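Local coordinates for protein endo-1,4-beta-xylanase (Uncultured bacterium, PDB 7AX7) that cleaves acetyl groups from acetylated xylan with the help of cobalt(II), as the carbohydrate esterase family 4 domain of a multidomain xylanase, at residues A[47-52]-A[90-95]; A[39-44]-A[85-90]. One frame throughout, in Å; residues are numbered along the deposited sequence.

Contacts 1 and 2 are neighbouring apolar patches along one face of helix 74-92, their centres about 8 Å apart. Contact 1 uses S91 and V92 at the end of that helix, contact 2 the turns before, and the segments share N90. On the facing side, the loop 39-44 runs into helix 46-54, so both partners come from one connected piece of chain. The patches join where SD of M49 lies 3.6 Å from CG1 of V41. V94, just after the helix end of contact 1, folds back to put its CG2 3.6 Å from CG2 of I88. The cobalt ion, held by D12, H62 and H66, is about 13 Å from the side chain of I88, well beyond its ligands.

Contact 1. Residues A[47-52]-A[90-95]; sequences SIMQRQ and NSVGVD
V92 packs against M49 with both methyls and against Q50 with CG1. The apolar part centres on V92 CG1, which rests on the flank of helix 46-54, 3.9 Å from M49 CB and 4.0 Å from Q50 CG. It lies close enough to the helix backbone to meet Q50 N as well, also at 4.0 Å. Its other methyl, V92 CG2, meets the far end of the methionine, with M49 CE at 4.2 Å, so the valine is touched at both the root and the tip of M49, whose chain runs at about a right angle to it. A bend at the last torsion (chi3 54°) turns the M49 methyl out of the otherwise extended chain and toward residues 91 and 92.

The closest approach is to a polar side-chain atom, M49 CE lying 3.5 Å from S91 OG. This hydroxyl is turned back on its own helix, its one proton shared between A87 O and I88 O, and so presents itself to the methyl already satisfied.

M49 and V92 both also lie on L59 of strand 58-61. Two successive outer helices packed side by side over the intervening parallel strand are characteristic of the distorted (β/α) barrel of NodB-type polysaccharide deacetylases.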
loop_
_atom_site.group_PDB
_atom_site.type_symbol
_atom_site.label_atom_id
_atom_site.label_comp_id
_atom_site.label_asym_id
_atom_site.label_seq_id
_atom_site.Cartn_x
_atom_site.Cartn_y
_atom_site.Cartn_z
ATOM N N SER A 47 -4.819 16.083 7.791
ATOM C CA SER A 47 -3.478 16.642 7.781
ATOM C C SER A 47 -2.443 15.572 7.461
ATOM O O SER A 47 -1.422 15.875 6.837
ATOM C CB SER A 47 -3.183 17.338 9.112
ATOM O OG SER A 47 -3.224 16.427 10.189
ATOM N N ILE A 48 -2.716 14.317 7.822
ATOM C CA ILE A 48 -1.810 13.220 7.487
ATOM C C ILE A 48 -1.830 12.959 5.984
ATOM O O ILE A 48 -0.781 12.829 5.342
ATOM C CB ILE A 48 -2.185 11.961 8.291
ATOM C CG1 ILE A 48 -1.899 12.171 9.782
ATOM C CG2 ILE A 48 -1.480 10.696 7.745
ATOM C CD1 ILE A 48 -2.584 11.123 10.683
ATOM N N MET A 49 -3.030 12.898 5.397
ATOM C CA MET A 49 -3.136 12.704 3.953
ATOM C C MET A 49 -2.518 13.876 3.188
ATOM O O MET A 49 -1.891 13.677 2.141
ATOM C CB MET A 49 -4.601 12.506 3.561
ATOM C CG MET A 49 -5.258 11.310 4.262
ATOM S SD MET A 49 -6.990 11.058 3.832
ATOM C CE MET A 49 -6.899 10.996 2.036
ATOM N N GLN A 50 -2.691 15.105 3.684
ATOM C CA GLN A 50 -2.043 16.238 3.031
ATOM C C GLN A 50 -0.528 16.069 3.031
ATOM O O GLN A 50 0.134 16.322 2.016
ATOM C CB GLN A 50 -2.428 17.547 3.721
ATOM C CG GLN A 50 -3.883 17.975 3.540
ATOM C CD GLN A 50 -4.191 19.247 4.311
ATOM O OE1 GLN A 50 -3.929 19.336 5.510
ATOM N NE2 GLN A 50 -4.736 20.244 3.619
ATOM N N ARG A 51 0.035 15.636 4.164
ATOM C CA ARG A 51 1.473 15.411 4.248
ATOM C C ARG A 51 1.912 14.256 3.344
ATOM O O ARG A 51 2.974 14.323 2.718
ATOM C CB ARG A 51 1.873 15.148 5.702
ATOM C CG ARG A 51 3.373 14.975 5.924
ATOM C CD ARG A 51 3.713 14.607 7.372
ATOM N NE ARG A 51 5.141 14.327 7.534
ATOM C CZ ARG A 51 5.677 13.707 8.580
ATOM N NH1 ARG A 51 4.908 13.282 9.578
ATOM N NH2 ARG A 51 6.986 13.490 8.620
ATOM N N GLN A 52 1.108 13.194 3.252
ATOM C CA GLN A 52 1.425 12.124 2.309
ATOM C C GLN A 52 1.572 12.678 0.894
ATOM O O GLN A 52 2.533 12.354 0.182
ATOM C CB GLN A 52 0.351 11.026 2.366
ATOM C CG GLN A 52 0.397 10.166 3.634
ATOM C CD GLN A 52 -0.838 9.277 3.801
ATOM O OE1 GLN A 52 -1.968 9.721 3.606
ATOM N NE2 GLN A 52 -0.618 8.022 4.165
ATOM N N ASN A 90 -11.622 14.114 -3.453
ATOM C CA ASN A 90 -12.241 15.328 -2.935
ATOM C C ASN A 90 -11.554 15.872 -1.693
ATOM O O ASN A 90 -11.773 17.040 -1.354
ATOM C CB ASN A 90 -13.715 15.084 -2.619
ATOM C CG ASN A 90 -14.533 14.865 -3.856
ATOM O OD1 ASN A 90 -14.102 15.193 -4.964
ATOM N ND2 ASN A 90 -15.722 14.313 -3.686
ATOM N N SER A 91 -10.769 15.054 -0.990
ATOM C CA SER A 91 -10.083 15.548 0.198
ATOM C C SER A 91 -8.745 16.186 -0.148
ATOM O O SER A 91 -8.479 17.315 0.271
ATOM C CB SER A 91 -9.881 14.427 1.229
ATOM O OG SER A 91 -9.079 13.366 0.731
ATOM N N VAL A 92 -7.892 15.489 -0.898
ATOM C CA VAL A 92 -6.542 15.995 -1.131
ATOM C C VAL A 92 -6.155 15.954 -2.608
ATOM O O VAL A 92 -4.982 16.133 -2.952
ATOM C CB VAL A 92 -5.512 15.230 -0.280
ATOM C CG1 VAL A 92 -5.853 15.352 1.206
ATOM C CG2 VAL A 92 -5.426 13.761 -0.718
ATOM N N GLY A 93 -7.122 15.720 -3.488
ATOM C CA GLY A 93 -6.938 16.013 -4.900
ATOM C C GLY A 93 -6.168 15.003 -5.728
ATOM O O GLY A 93 -5.743 15.337 -6.837
ATOM N N VAL A 94 -5.984 13.772 -5.253
ATOM C CA VAL A 94 -5.232 12.787 -6.025
ATOM C C VAL A 94 -6.153 11.660 -6.455
ATOM O O VAL A 94 -7.173 11.369 -5.818
ATOM C CB VAL A 94 -4.008 12.221 -5.277
ATOM C CG1 VAL A 94 -3.090 13.348 -4.847
ATOM C CG2 VAL A 94 -4.438 11.361 -4.100
ATOM N N ASP A 95 -5.759 11.013 -7.549
ATOM C CA ASP A 95 -6.555 9.999 -8.219
ATOM C C ASP A 95 -6.012 8.615 -7.884
ATOM O O ASP A 95 -4.868 8.289 -8.216
ATOM C CB ASP A 95 -6.544 10.244 -9.727
ATOM C CG ASP A 95 -7.165 11.589 -10.100
ATOM O OD1 ASP A 95 -8.309 11.850 -9.669
ATOM O OD2 ASP A 95 -6.501 12.385 -10.793
#

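Contact 2. Residues A[39-44]-A[85-90]; sequences QNVNSN and SSAIKN
V41 projects its isopropyl group onto A87 and I88, joining a βα-loop of the NodB-type (β/α) barrel to the outer helix 74-92. Residues 39-44 leave strand 33-36 in a short 3-10 turn and lead into helix 46-54, and V41 is the residue by which they touch helix 74-92.

The two valine methyls divide the work. V41 CG1, anti to the backbone N (chi1 173°), lies against A87, 3.8 Å from the carbonyl oxygen A87 O and 4.1 Å from A87 CB. V41 CG2 reaches the neighbouring side chain instead, 4.2 Å from I88 CG1. The small methyl of A87 lets the loop approach the helix backbone here, the CA atoms of V41 and A87 being 6.7 Å apart. These are van der Waals contacts, apolar except at the carbonyl.

In the next shell, I88 is backed by V94 and V96 from the chain beyond the helix, and S85, about one turn before I88, is hydrogen-bonded through OG to Y116 OH. On the loop side, Q39 forms backbone hydrogen bonds with Y64, which lies in sequence between the cobalt ligands H62 and H66, and so ties this loop to the one that carries the two histidines.

On the two sides of V41 in the chain, N40 O and N42 N are both hydrogen-bonded to T45 OG1. The N42 amide adds two weak bonds: ND2 reaches back to Q39 O, and OD1, also hydrogen-bonded just outside residues 39-44, accepts N44 N at 2.8 Å and a bent 126°, in the arrangement of an Asx turn.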
loop_
_atom_site.group_PDB
_atom_site.type_symbol
_atom_site.label_atom_id
_atom_site.label_comp_id
_atom_site.label_asym_id
_atom_site.label_seq_id
_atom_site.Cartn_x
_atom_site.Cartn_y
_atom_site.Cartn_z
ATOM N N GLN A 39 -13.260 4.778 5.027
ATOM C CA GLN A 39 -13.871 5.374 6.210
ATOM C C GLN A 39 -12.842 5.992 7.151
ATOM O O GLN A 39 -13.230 6.730 8.062
ATOM C CB GLN A 39 -14.744 4.350 6.954
ATOM C CG GLN A 39 -13.997 3.235 7.653
ATOM C CD GLN A 39 -14.922 2.111 8.112
ATOM O OE1 GLN A 39 -16.137 2.174 7.929
ATOM N NE2 GLN A 39 -14.343 1.075 8.706
ATOM N N ASN A 40 -11.549 5.738 6.942
ATOM C CA ASN A 40 -10.502 6.435 7.677
ATOM C C ASN A 40 -10.123 7.771 7.041
ATOM O O ASN A 40 -9.252 8.460 7.574
ATOM C CB ASN A 40 -9.246 5.559 7.802
ATOM C CG ASN A 40 -9.447 4.355 8.727
ATOM O OD1 ASN A 40 -10.455 4.244 9.414
ATOM N ND2 ASN A 40 -8.464 3.460 8.752
ATOM N N VAL A 41 -10.738 8.144 5.918
ATOM C CA VAL A 41 -10.493 9.434 5.272
ATOM C C VAL A 41 -11.520 10.415 5.834
ATOM O O VAL A 41 -12.688 10.391 5.453
ATOM C CB VAL A 41 -10.580 9.339 3.745
ATOM C CG1 VAL A 41 -10.489 10.725 3.109
ATOM C CG2 VAL A 41 -9.490 8.430 3.192
ATOM N N ASN A 42 -11.083 11.286 6.740
ATOM C CA ASN A 42 -11.995 12.211 7.411
ATOM C C ASN A 42 -11.189 13.396 7.948
ATOM O O ASN A 42 -9.973 13.491 7.745
ATOM C CB ASN A 42 -12.758 11.490 8.530
ATOM C CG ASN A 42 -11.821 10.767 9.474
ATOM O OD1 ASN A 42 -11.010 11.398 10.148
ATOM N ND2 ASN A 42 -11.906 9.441 9.510
ATOM N N SER A 43 -11.879 14.308 8.642
ATOM C CA SER A 43 -11.205 15.505 9.147
ATOM C C SER A 43 -10.125 15.171 10.168
ATOM O O SER A 43 -9.172 15.947 10.321
ATOM C CB SER A 43 -12.222 16.480 9.745
ATOM O OG SER A 43 -13.025 15.834 10.711
ATOM N N ASN A 44 -10.234 14.026 10.851
ATOM C CA ASN A 44 -9.193 13.616 11.790
ATOM C C ASN A 44 -7.907 13.187 11.080
ATOM O O ASN A 44 -6.823 13.253 11.672
ATOM C CB ASN A 44 -9.694 12.469 12.673
ATOM C CG ASN A 44 -10.804 12.892 13.613
ATOM O OD1 ASN A 44 -10.855 14.034 14.059
ATOM N ND2 ASN A 44 -11.695 11.965 13.927
ATOM N N SER A 85 -12.444 6.202 -3.751
ATOM C CA SER A 85 -11.736 7.055 -4.698
ATOM C C SER A 85 -12.200 8.506 -4.602
ATOM O O SER A 85 -11.382 9.428 -4.649
ATOM C CB SER A 85 -11.931 6.536 -6.118
ATOM O OG SER A 85 -11.238 5.321 -6.305
ATOM N N SER A 86 -13.511 8.733 -4.490
ATOM C CA SER A 86 -13.976 10.117 -4.443
ATOM C C SER A 86 -13.636 10.780 -3.107
ATOM O O SER A 86 -13.371 11.988 -3.072
ATOM C CB SER A 86 -15.477 10.187 -4.747
ATOM O OG SER A 86 -16.223 9.374 -3.876
ATOM N N ALA A 87 -13.608 10.015 -2.008
ATOM C CA ALA A 87 -13.139 10.579 -0.741
ATOM C C ALA A 87 -11.687 11.048 -0.843
ATOM O O ALA A 87 -11.330 12.116 -0.331
ATOM C CB ALA A 87 -13.287 9.557 0.389
ATOM N N ILE A 88 -10.836 10.262 -1.498
ATOM C CA ILE A 88 -9.432 10.635 -1.638
ATOM C C ILE A 88 -9.273 11.796 -2.618
ATOM O O ILE A 88 -8.487 12.726 -2.379
ATOM C CB ILE A 88 -8.609 9.410 -2.063
ATOM C CG1 ILE A 88 -8.589 8.380 -0.931
ATOM C CG2 ILE A 88 -7.205 9.828 -2.463
ATOM C CD1 ILE A 88 -8.055 7.021 -1.351
ATOM N N LYS A 89 -10.023 11.774 -3.725
ATOM C CA LYS A 89 -9.942 12.860 -4.700
ATOM C C LYS A 89 -10.468 14.166 -4.121
ATOM O O LYS A 89 -9.834 15.222 -4.263
ATOM C CB LYS A 89 -10.720 12.490 -5.960
ATOM C CG LYS A 89 -10.727 13.584 -7.029
ATOM C CD LYS A 89 -9.316 13.889 -7.517
ATOM C CE LYS A 89 -9.343 14.828 -8.718
ATOM N NZ LYS A 89 -7.962 15.162 -9.188
ATOM N N ASN A 90 -11.622 14.114 -3.453
ATOM C CA ASN A 90 -12.241 15.328 -2.935
ATOM C C ASN A 90 -11.554 15.872 -1.693
ATOM O O ASN A 90 -11.773 17.040 -1.354
ATOM C CB ASN A 90 -13.715 15.084 -2.619
ATOM C CG ASN A 90 -14.533 14.865 -3.856
ATOM O OD1 ASN A 90 -14.102 15.193 -4.964
ATOM N ND2 ASN A 90 -15.722 14.313 -3.686
#